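Local atomic coordinates of galectin (Danio rerio, PDB entry 6E20), a protein that binds beta-galactoside-containing glycans as a lectin of the galectin family and probably takes part in innate immune recognition of viral envelope glycoproteins. Residues 23-32 / 44-52; 89-97 / 107-117. All coordinates share one frame; numbering follows the deposited sequence.

Contact 1 (23-32 / 44-52); sequences PKPDSTNFAI and HMNPRFDAH. With GAL (beta-D-galactopyranose), chain D; NDG (2-acetamido-2-deoxy-alpha-D-glucopyranose), chain C.
Asn46 of 44-52 gives its ND2 to the backbone carbonyl of Phe30 in 23-32, ND2 to O 2.7 Å; the acceptor lies in the amide plane of Asn46, although the donor stands above the carbonyl plane of Phe30. The other end of the same amide, OD1, takes a nearly straight bond from Arg48 NE at 2.7 Å, the NE standing above the plane of the Asn46 C=O; together the two bonds fix the amide's rotation, and the second steadies the guanidinium. In Asn46 a chi1 of 179°, with CG opposite the backbone N, brings the amide up to the Phe30 carbonyl. Arg48, extended from CG to NE, then presents NH1 to NDG O3 (2.8 Å) and NH2 to GAL O4 (2.9 Å) near the guanidinium plane, while His52 CD2 lies over one guanidinium face; NH1 also forms a salt bridge with Asp54. GAL O4 is gripped from a second direction by His44 NE2 at 2.9 Å, and His44 ND1 is hydrogen-bonded to Asn33. Backbone bonds hold the two segments together: Ile32 and Met45 form an antiparallel hydrogen-bonded pair, Phe30 N reaches Pro47 O, and Thr28 O accepts a straight bond from Asp50 N (2.9 Å, 175°) plus a weak one from Phe49 N. Beneath this polar layer Pro47 CG sits off-centre over a face of the Phe30 ring, and Phe49 turns CZ to Pro23 CB at 3.7 Å. Ser27 OG is hydrogen-bonded to Glu125 O. Asn61 and Glu71 add further bonds to the sugars in this beta-galactoside site, characteristic of the galectin carbohydrate-recognition domain.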
loop_
_atom_site.group_PDB
_atom_site.type_symbol
_atom_site.label_atom_id
_atom_site.label_comp_id
_atom_site.label_asym_id
_atom_site.label_seq_id
_atom_site.Cartn_x
_atom_site.Cartn_y
_atom_site.Cartn_z
ATOM N N PRO B 23 -15.395 -2.867 4.543
ATOM C CA PRO B 23 -15.658 -4.265 4.836
ATOM C C PRO B 23 -16.527 -4.779 3.680
ATOM O O PRO B 23 -17.353 -4.031 3.219
ATOM C CB PRO B 23 -16.374 -4.267 6.193
ATOM C CG PRO B 23 -16.182 -2.868 6.746
ATOM C CD PRO B 23 -15.968 -1.965 5.552
ATOM N N LYS B 24 -16.289 -6.005 3.233
ATOM C CA LYS B 24 -17.150 -6.668 2.218
ATOM C C LYS B 24 -18.591 -6.653 2.715
ATOM O O LYS B 24 -18.840 -6.675 3.920
ATOM C CB LYS B 24 -16.731 -8.112 1.942
ATOM C CG LYS B 24 -15.287 -8.317 1.531
ATOM C CD LYS B 24 -14.962 -7.856 0.153
ATOM C CE LYS B 24 -13.527 -8.135 -0.250
ATOM N NZ LYS B 24 -13.297 -9.568 -0.549
ATOM N N PRO B 25 -19.590 -6.627 1.808
ATOM C CA PRO B 25 -20.992 -6.599 2.228
ATOM C C PRO B 25 -21.374 -7.737 3.185
ATOM O O PRO B 25 -22.246 -7.552 3.979
ATOM C CB PRO B 25 -21.787 -6.701 0.910
ATOM C CG PRO B 25 -20.825 -6.200 -0.151
ATOM C CD PRO B 25 -19.433 -6.557 0.347
ATOM N N ASP B 26 -20.713 -8.893 3.068
ATOM C CA ASP B 26 -21.013 -10.108 3.861
ATOM C C ASP B 26 -19.904 -10.344 4.884
ATOM O O ASP B 26 -19.820 -11.464 5.412
ATOM C CB ASP B 26 -21.179 -11.332 2.942
ATOM C CG ASP B 26 -19.901 -11.800 2.257
ATOM O OD1 ASP B 26 -18.924 -11.012 2.159
ATOM O OD2 ASP B 26 -19.902 -12.948 1.821
ATOM N N SER B 27 -19.127 -9.319 5.224
ATOM C CA SER B 27 -18.001 -9.456 6.187
ATOM C C SER B 27 -18.482 -9.983 7.546
ATOM O O SER B 27 -19.474 -9.467 8.083
ATOM C CB SER B 27 -17.252 -8.155 6.317
ATOM O OG SER B 27 -16.115 -8.307 7.158
ATOM N N THR B 28 -17.806 -11.007 8.085
ATOM C CA THR B 28 -18.004 -11.491 9.470
ATOM C C THR B 28 -16.947 -10.825 10.340
ATOM O O THR B 28 -17.173 -10.656 11.533
ATOM C CB THR B 28 -17.938 -13.026 9.582
ATOM O OG1 THR B 28 -16.598 -13.458 9.323
ATOM C CG2 THR B 28 -18.900 -13.716 8.643
ATOM N N ASN B 29 -15.804 -10.523 9.749
ATOM C CA ASN B 29 -14.636 -9.969 10.465
ATOM C C ASN B 29 -13.544 -9.651 9.443
ATOM O O ASN B 29 -13.627 -10.150 8.267
ATOM C CB ASN B 29 -14.151 -10.935 11.557
ATOM C CG ASN B 29 -13.323 -12.089 11.042
ATOM O OD1 ASN B 29 -13.818 -12.926 10.271
ATOM N ND2 ASN B 29 -12.051 -12.104 11.420
ATOM N N PHE B 30 -12.520 -8.921 9.885
ATOM C CA PHE B 30 -11.302 -8.650 9.081
ATOM C C PHE B 30 -10.185 -8.294 10.035
ATOM O O PHE B 30 -10.500 -8.026 11.195
ATOM C CB PHE B 30 -11.526 -7.558 8.027
ATOM C CG PHE B 30 -11.822 -6.176 8.549
ATOM C CD1 PHE B 30 -13.128 -5.756 8.759
ATOM C CD2 PHE B 30 -10.796 -5.266 8.786
ATOM C CE1 PHE B 30 -13.401 -4.473 9.219
ATOM C CE2 PHE B 30 -11.062 -3.987 9.261
ATOM C CZ PHE B 30 -12.368 -3.584 9.453
ATOM N N ALA B 31 -8.941 -8.326 9.572
ATOM C CA ALA B 31 -7.776 -8.079 10.451
ATOM C C ALA B 31 -6.695 -7.325 9.686
ATOM O O ALA B 31 -6.470 -7.614 8.489
ATOM C CB ALA B 31 -7.248 -9.371 11.039
ATOM N N ILE B 32 -6.082 -6.397 10.415
ATOM C CA ILE B 32 -4.840 -5.653 10.092
ATOM C C ILE B 32 -3.748 -6.281 10.941
ATOM O O ILE B 32 -3.920 -6.362 12.173
ATOM C CB ILE B 32 -4.984 -4.151 10.404
ATOM C CG1 ILE B 32 -6.149 -3.507 9.638
ATOM C CG2 ILE B 32 -3.673 -3.456 10.132
ATOM C CD1 ILE B 32 -6.969 -2.545 10.467
ATOM N N HIS B 44 -2.139 -7.414 15.814
ATOM C CA HIS B 44 -3.278 -8.047 15.124
ATOM C C HIS B 44 -4.537 -7.296 15.559
ATOM O O HIS B 44 -4.903 -7.400 16.729
ATOM C CB HIS B 44 -3.333 -9.531 15.459
ATOM C CG HIS B 44 -4.583 -10.221 15.031
ATOM N ND1 HIS B 44 -4.733 -10.699 13.758
ATOM C CD2 HIS B 44 -5.702 -10.567 15.715
ATOM C CE1 HIS B 44 -5.898 -11.331 13.658
ATOM N NE2 HIS B 44 -6.540 -11.243 14.852
ATOM N N MET B 45 -5.152 -6.540 14.663
ATOM C CA MET B 45 -6.374 -5.774 15.026
ATOM C C MET B 45 -7.531 -6.348 14.218
ATOM O O MET B 45 -7.464 -6.272 12.980
ATOM C CB MET B 45 -6.221 -4.285 14.740
ATOM C CG MET B 45 -7.472 -3.515 15.088
ATOM S SD MET B 45 -7.397 -1.874 14.420
ATOM C CE MET B 45 -9.131 -1.418 14.518
ATOM N N ASN B 46 -8.539 -6.867 14.904
ATOM C CA ASN B 46 -9.529 -7.794 14.308
ATOM C C ASN B 46 -10.922 -7.309 14.685
ATOM O O ASN B 46 -11.525 -7.799 15.645
ATOM C CB ASN B 46 -9.163 -9.227 14.692
ATOM C CG ASN B 46 -10.111 -10.274 14.156
ATOM O OD1 ASN B 46 -10.375 -11.258 14.843
ATOM N ND2 ASN B 46 -10.615 -10.065 12.950
ATOM N N PRO B 47 -11.459 -6.300 13.957
ATOM C CA PRO B 47 -12.885 -5.979 14.033
ATOM C C PRO B 47 -13.732 -7.197 13.623
ATOM O O PRO B 47 -13.538 -7.727 12.544
ATOM C CB PRO B 47 -13.033 -4.787 13.087
ATOM C CG PRO B 47 -11.644 -4.159 13.066
ATOM C CD PRO B 47 -10.725 -5.365 13.085
ATOM N N ARG B 48 -14.596 -7.645 14.537
ATOM C CA ARG B 48 -15.510 -8.802 14.376
ATOM C C ARG B 48 -16.963 -8.312 14.342
ATOM O O ARG B 48 -17.487 -7.900 15.404
ATOM C CB ARG B 48 -15.232 -9.794 15.510
ATOM C CG ARG B 48 -13.820 -10.377 15.480
ATOM C CD ARG B 48 -13.577 -11.293 16.671
ATOM N NE ARG B 48 -12.226 -11.849 16.679
ATOM C CZ ARG B 48 -11.780 -12.742 17.556
ATOM N NH1 ARG B 48 -12.560 -13.194 18.521
ATOM N NH2 ARG B 48 -10.553 -13.196 17.468
ATOM N N PHE B 49 -17.607 -8.388 13.173
ATOM C CA PHE B 49 -19.071 -8.199 13.040
ATOM C C PHE B 49 -19.731 -9.337 13.815
ATOM O O PHE B 49 -20.571 -9.091 14.723
ATOM C CB PHE B 49 -19.503 -8.187 11.569
ATOM C CG PHE B 49 -18.957 -7.006 10.813
ATOM C CD1 PHE B 49 -19.529 -5.752 10.981
ATOM C CD2 PHE B 49 -17.818 -7.126 10.026
ATOM C CE1 PHE B 49 -18.997 -4.642 10.344
ATOM C CE2 PHE B 49 -17.305 -6.026 9.364
ATOM C CZ PHE B 49 -17.883 -4.775 9.541
ATOM N N ASP B 50 -19.291 -10.553 13.503
ATOM C CA ASP B 50 -19.795 -11.792 14.138
ATOM C C ASP B 50 -18.866 -12.948 13.762
ATOM O O ASP B 50 -19.056 -13.543 12.657
ATOM C CB ASP B 50 -21.238 -12.038 13.702
ATOM C CG ASP B 50 -22.034 -12.938 14.629
ATOM O OD1 ASP B 50 -21.429 -13.571 15.487
ATOM O OD2 ASP B 50 -23.268 -12.968 14.493
ATOM N N ALA B 51 -17.891 -13.255 14.624
ATOM C CA ALA B 51 -16.881 -14.313 14.388
ATOM C C ALA B 51 -16.211 -14.675 15.723
ATOM O O ALA B 51 -16.145 -13.727 16.583
ATOM C CB ALA B 51 -15.906 -13.819 13.344
ATOM N N HIS B 52 -15.803 -15.948 15.944
ATOM C CA HIS B 52 -15.026 -16.418 17.142
ATOM C C HIS B 52 -15.897 -16.236 18.400
ATOM O O HIS B 52 -15.326 -16.163 19.513
ATOM C CB HIS B 52 -13.654 -15.705 17.138
ATOM C CG HIS B 52 -13.007 -15.824 15.804
ATOM N ND1 HIS B 52 -12.761 -17.040 15.195
ATOM C CD2 HIS B 52 -12.624 -14.867 14.925
ATOM C CE1 HIS B 52 -12.213 -16.824 14.005
ATOM N NE2 HIS B 52 -12.116 -15.499 13.815
HETATM C C1 GAL D . -8.549 -16.204 17.701
HETATM C C2 GAL D . -8.817 -16.149 16.218
HETATM C C3 GAL D . -7.577 -15.647 15.485
HETATM C C4 GAL D . -7.126 -14.317 16.092
HETATM C C5 GAL D . -6.904 -14.510 17.608
HETATM C C6 GAL D . -6.505 -13.213 18.354
HETATM O O2 GAL D . -9.128 -17.484 15.813
HETATM O O3 GAL D . -7.867 -15.481 14.118
HETATM O O4 GAL D . -8.172 -13.387 15.812
HETATM O O5 GAL D . -8.110 -14.976 18.209
HETATM O O6 GAL D . -6.516 -13.410 19.781
HETATM C C1 NDG C . -10.892 -17.887 22.120
HETATM C C2 NDG C . -11.123 -16.391 21.710
HETATM C C3 NDG C . -10.969 -16.134 20.247
HETATM C C4 NDG C . -9.737 -16.830 19.691
HETATM C C5 NDG C . -9.870 -18.331 19.957
HETATM C C6 NDG C . -8.742 -19.160 19.311
HETATM C C7 NDG C . -12.602 -15.499 23.236
HETATM C C8 NDG C . -13.380 -14.705 24.258
HETATM O O5 NDG C . -9.870 -18.556 21.370
HETATM O O3 NDG C . -10.918 -14.713 20.184
HETATM O O4 NDG C . -9.782 -16.579 18.296
HETATM O O6 NDG C . -7.473 -18.641 19.747
HETATM O O7 NDG C . -11.829 -16.241 23.415
HETATM N N2 NDG C . -12.413 -15.683 21.965
HETATM O O1 NDG C . -12.094 -18.626 22.039
#

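Contact 2 (89-97 / 107-117)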
loop_
_atom_site.group_PDB
_atom_site.type_symbol
_atom_site.label_atom_id
_atom_site.label_comp_id
_atom_site.label_asym_id
_atom_site.label_seq_id
_atom_site.Cartn_x
_atom_site.Cartn_y
_atom_site.Cartn_z
ATOM N N ILE B 89 -3.111 4.690 12.739
ATOM C CA ILE B 89 -2.275 3.969 13.739
ATOM C C ILE B 89 -0.985 4.756 13.897
ATOM O O ILE B 89 -0.286 4.957 12.883
ATOM C CB ILE B 89 -2.025 2.504 13.333
ATOM C CG1 ILE B 89 -3.359 1.799 13.079
ATOM C CG2 ILE B 89 -1.173 1.762 14.369
ATOM C CD1 ILE B 89 -3.227 0.338 12.807
ATOM N N THR B 90 -0.737 5.202 15.125
ATOM C CA THR B 90 0.527 5.793 15.594
ATOM C C THR B 90 1.200 4.780 16.522
ATOM O O THR B 90 0.489 4.116 17.292
ATOM C CB THR B 90 0.221 7.085 16.360
ATOM O OG1 THR B 90 -0.572 7.909 15.502
ATOM C CG2 THR B 90 1.475 7.809 16.769
ATOM N N PHE B 91 2.517 4.682 16.545
ATOM C CA PHE B 91 3.136 3.900 17.644
ATOM C C PHE B 91 4.441 4.492 18.136
ATOM O O PHE B 91 5.102 5.299 17.458
ATOM C CB PHE B 91 3.336 2.430 17.276
ATOM C CG PHE B 91 4.521 2.099 16.412
ATOM C CD1 PHE B 91 4.559 2.495 15.084
ATOM C CD2 PHE B 91 5.526 1.274 16.888
ATOM C CE1 PHE B 91 5.619 2.124 14.265
ATOM C CE2 PHE B 91 6.579 0.896 16.066
ATOM C CZ PHE B 91 6.625 1.322 14.757
ATOM N N THR B 92 4.762 4.022 19.332
ATOM C CA THR B 92 5.948 4.357 20.139
ATOM C C THR B 92 6.539 3.003 20.505
ATOM O O THR B 92 5.833 1.996 20.278
ATOM C CB THR B 92 5.524 5.197 21.355
ATOM O OG1 THR B 92 4.602 4.403 22.110
ATOM C CG2 THR B 92 4.855 6.504 20.983
ATOM N N ASN B 93 7.731 2.975 21.098
ATOM C CA ASN B 93 8.323 1.730 21.653
ATOM C C ASN B 93 7.279 1.050 22.547
ATOM O O ASN B 93 7.277 -0.195 22.621
ATOM C CB ASN B 93 9.578 2.012 22.482
ATOM C CG ASN B 93 10.711 2.606 21.676
ATOM O OD1 ASN B 93 11.806 2.046 21.644
ATOM N ND2 ASN B 93 10.475 3.740 21.037
ATOM N N GLU B 94 6.447 1.837 23.235
ATOM C CA GLU B 94 5.542 1.334 24.311
ATOM C C GLU B 94 4.230 0.808 23.705
ATOM O O GLU B 94 3.770 -0.270 24.146
ATOM C CB GLU B 94 5.257 2.419 25.353
ATOM C CG GLU B 94 6.497 2.903 26.107
ATOM C CD GLU B 94 7.420 3.814 25.313
ATOM O OE1 GLU B 94 6.924 4.588 24.462
ATOM O OE2 GLU B 94 8.634 3.735 25.543
ATOM N N GLU B 95 3.586 1.519 22.786
ATOM C CA GLU B 95 2.220 1.059 22.377
ATOM C C GLU B 95 1.798 1.578 21.003
ATOM O O GLU B 95 2.400 2.535 20.478
ATOM C CB GLU B 95 1.177 1.357 23.461
ATOM C CG GLU B 95 0.842 2.815 23.612
ATOM C CD GLU B 95 -0.274 3.185 24.582
ATOM O OE1 GLU B 95 -0.668 4.327 24.500
ATOM O OE2 GLU B 95 -0.699 2.381 25.460
ATOM N N PHE B 96 0.805 0.898 20.424
ATOM C CA PHE B 96 0.066 1.362 19.235
ATOM C C PHE B 96 -1.117 2.201 19.698
ATOM O O PHE B 96 -1.824 1.802 20.644
ATOM C CB PHE B 96 -0.447 0.195 18.399
ATOM C CG PHE B 96 0.662 -0.654 17.864
ATOM C CD1 PHE B 96 1.172 -1.705 18.621
ATOM C CD2 PHE B 96 1.225 -0.369 16.631
ATOM C CE1 PHE B 96 2.188 -2.498 18.122
ATOM C CE2 PHE B 96 2.227 -1.181 16.127
ATOM C CZ PHE B 96 2.709 -2.234 16.879
ATOM N N LEU B 97 -1.345 3.311 19.018
ATOM C CA LEU B 97 -2.551 4.148 19.252
ATOM C C LEU B 97 -3.373 4.121 17.973
ATOM O O LEU B 97 -2.982 4.764 17.017
ATOM C CB LEU B 97 -2.144 5.576 19.635
ATOM C CG LEU B 97 -3.272 6.468 20.164
ATOM C CD1 LEU B 97 -4.306 6.773 19.092
ATOM C CD2 LEU B 97 -3.943 5.839 21.372
ATOM N N HIS B 107 -5.727 1.621 22.731
ATOM C CA HIS B 107 -4.318 1.564 23.184
ATOM C C HIS B 107 -3.973 0.087 23.246
ATOM O O HIS B 107 -4.687 -0.620 23.930
ATOM C CB HIS B 107 -4.152 2.242 24.552
ATOM C CG HIS B 107 -4.383 3.715 24.521
ATOM N ND1 HIS B 107 -5.640 4.271 24.323
ATOM C CD2 HIS B 107 -3.525 4.752 24.642
ATOM C CE1 HIS B 107 -5.540 5.590 24.315
ATOM N NE2 HIS B 107 -4.244 5.913 24.505
ATOM N N PHE B 108 -2.979 -0.372 22.497
ATOM C CA PHE B 108 -2.520 -1.784 22.541
ATOM C C PHE B 108 -1.006 -1.779 22.711
ATOM O O PHE B 108 -0.319 -1.098 21.957
ATOM C CB PHE B 108 -2.961 -2.553 21.292
ATOM C CG PHE B 108 -2.519 -3.998 21.330
ATOM C CD1 PHE B 108 -3.277 -4.953 21.980
ATOM C CD2 PHE B 108 -1.304 -4.379 20.796
ATOM C CE1 PHE B 108 -2.833 -6.264 22.072
ATOM C CE2 PHE B 108 -0.877 -5.698 20.872
ATOM C CZ PHE B 108 -1.634 -6.634 21.512
ATOM N N PRO B 109 -0.439 -2.495 23.705
ATOM C CA PRO B 109 1.001 -2.478 23.897
ATOM C C PRO B 109 1.769 -3.047 22.703
ATOM O O PRO B 109 1.388 -4.060 22.108
ATOM C CB PRO B 109 1.213 -3.316 25.163
ATOM C CG PRO B 109 0.035 -4.249 25.163
ATOM C CD PRO B 109 -1.107 -3.379 24.667
ATOM N N ASN B 110 2.884 -2.385 22.413
ATOM C CA ASN B 110 3.925 -2.869 21.483
ATOM C C ASN B 110 4.822 -3.867 22.214
ATOM O O ASN B 110 6.001 -3.523 22.472
ATOM C CB ASN B 110 4.696 -1.690 20.894
ATOM C CG ASN B 110 5.656 -2.084 19.796
ATOM O OD1 ASN B 110 6.523 -1.285 19.442
ATOM N ND2 ASN B 110 5.544 -3.297 19.276
ATOM N N ARG B 111 4.312 -5.076 22.456
ATOM C CA ARG B 111 5.023 -6.157 23.205
ATOM C C ARG B 111 6.281 -6.587 22.447
ATOM O O ARG B 111 7.291 -6.867 23.126
ATOM C CB ARG B 111 4.145 -7.384 23.430
ATOM C CG ARG B 111 2.860 -7.076 24.180
ATOM C CD ARG B 111 1.834 -8.142 23.883
ATOM N NE ARG B 111 0.661 -8.061 24.730
ATOM C CZ ARG B 111 -0.501 -8.650 24.475
ATOM N NH1 ARG B 111 -0.672 -9.344 23.363
ATOM N NH2 ARG B 111 -1.508 -8.507 25.316
ATOM N N GLN B 112 6.238 -6.635 21.112
ATOM C CA GLN B 112 7.414 -7.025 20.286
ATOM C C GLN B 112 8.535 -6.000 20.501
ATOM O O GLN B 112 9.677 -6.384 20.399
ATOM C CB GLN B 112 7.019 -7.240 18.822
ATOM C CG GLN B 112 8.175 -7.589 17.872
ATOM C CD GLN B 112 8.768 -8.973 18.034
ATOM O OE1 GLN B 112 9.779 -9.323 17.416
ATOM N NE2 GLN B 112 8.130 -9.789 18.850
ATOM N N GLY B 113 8.214 -4.737 20.760
ATOM C CA GLY B 113 9.188 -3.721 21.204
ATOM C C GLY B 113 9.930 -3.031 20.071
ATOM O O GLY B 113 10.664 -2.063 20.379
ATOM N N SER B 114 9.784 -3.470 18.812
ATOM C CA SER B 114 10.590 -2.911 17.692
ATOM C C SER B 114 10.099 -1.492 17.389
ATOM O O SER B 114 8.954 -1.154 17.768
ATOM C CB SER B 114 10.605 -3.788 16.474
ATOM O OG SER B 114 10.791 -5.150 16.828
ATOM N N GLU B 115 10.977 -0.675 16.795
ATOM C CA GLU B 115 10.703 0.714 16.348
ATOM C C GLU B 115 10.425 0.755 14.839
ATOM O O GLU B 115 10.110 1.850 14.349
ATOM C CB GLU B 115 11.886 1.619 16.706
ATOM C CG GLU B 115 11.937 1.935 18.195
ATOM C CD GLU B 115 13.231 2.563 18.677
ATOM O OE1 GLU B 115 13.456 3.736 18.348
ATOM O OE2 GLU B 115 14.013 1.860 19.360
ATOM N N LYS B 116 10.509 -0.379 14.135
ATOM C CA LYS B 116 10.233 -0.436 12.677
ATOM C C LYS B 116 9.632 -1.787 12.296
ATOM O O LYS B 116 10.203 -2.799 12.670
ATOM C CB LYS B 116 11.528 -0.196 11.901
ATOM C CG LYS B 116 11.361 0.045 10.407
ATOM C CD LYS B 116 12.655 0.469 9.734
ATOM C CE LYS B 116 13.693 -0.637 9.692
ATOM N NZ LYS B 116 15.025 -0.108 9.321
ATOM N N TYR B 117 8.550 -1.759 11.512
ATOM C CA TYR B 117 7.817 -2.943 10.992
ATOM C C TYR B 117 7.671 -2.819 9.467
ATOM O O TYR B 117 7.200 -1.786 8.996
ATOM C CB TYR B 117 6.473 -3.039 11.721
ATOM C CG TYR B 117 6.625 -3.337 13.191
ATOM C CD1 TYR B 117 7.212 -4.521 13.593
ATOM C CD2 TYR B 117 6.219 -2.443 14.171
ATOM C CE1 TYR B 117 7.369 -4.834 14.926
ATOM C CE2 TYR B 117 6.358 -2.745 15.521
ATOM C CZ TYR B 117 6.947 -3.943 15.899
ATOM O OH TYR B 117 7.146 -4.275 17.211
#
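Phe108 O accepts the shortest hydrogen bond between 89-97 and 107-117, from Phe96 N at 2.8 Å with an N-H...O angle of 156°. Phe96 O accepts in return from Phe108 N at 3.1 Å, which makes Phe96 and Phe108 an antiparallel hydrogen-bonded pair. Past the strand end, Asn110 N continues the pairing to Glu94 O at 2.9 Å, but with the donor above the carbonyl plane, as the chain leaves sheet geometry through an inverse gamma turn centred on Asn110. The facing bend of 89-97 is held by an ST motif, Glu95 N to Thr92 OG1.

On the buried face, Phe96 has CG anti to its carbonyl carbon (chi1 -62°), which swings the ring along 107-117: CD1 meets Phe108 CD2 at the edge of the latter's ring, and CZ comes 3.9 Å from Tyr117 CE2. Phe91 adds CE2 to the same Tyr117 atom at 3.7 Å, its ring inclined 36° to the tyrosine plane, and turns an edge to Ser114 O. On the opposite face from Phe96 and Phe108, in the non-hydrogen-bonded pair Leu97-His107, Leu97 CD2 lies over a face of the His107 ring.

Strands 95-99 and 105-109 form a hairpin at one margin of the five-stranded sheet. Its aromatic face packs on strand 40-47 of the other sheet through Ala42 and Leu43, while Tyr117, near the start of strand 116-124, is backbone-bonded to Phe11 of strand 9-12.

Overall arrangement
Contact 1 closes before contact 2 opens along the chain, and their centres lie 22 Å apart on opposite sides of the chain's centre; the nearest atoms are about 5 Å from each other without touching. Each includes part of a beta hairpin: strands 30-34 and 40-47 in the sheet that carries the sugar site, and strands 95-99 and 105-109 at a margin of the five-stranded one. The former sheet links them, because strand 116-124, entered by contact 2, pairs with strand 30-34 of contact 1. Contact 1 supplies His44, Asn46, Arg48 and His52 to the glycan site, whereas contact 2 joins the two sheets of the galectin beta-sandwich without touching the sugars, the Phe108 side chain lying about 8 Å from the galactose.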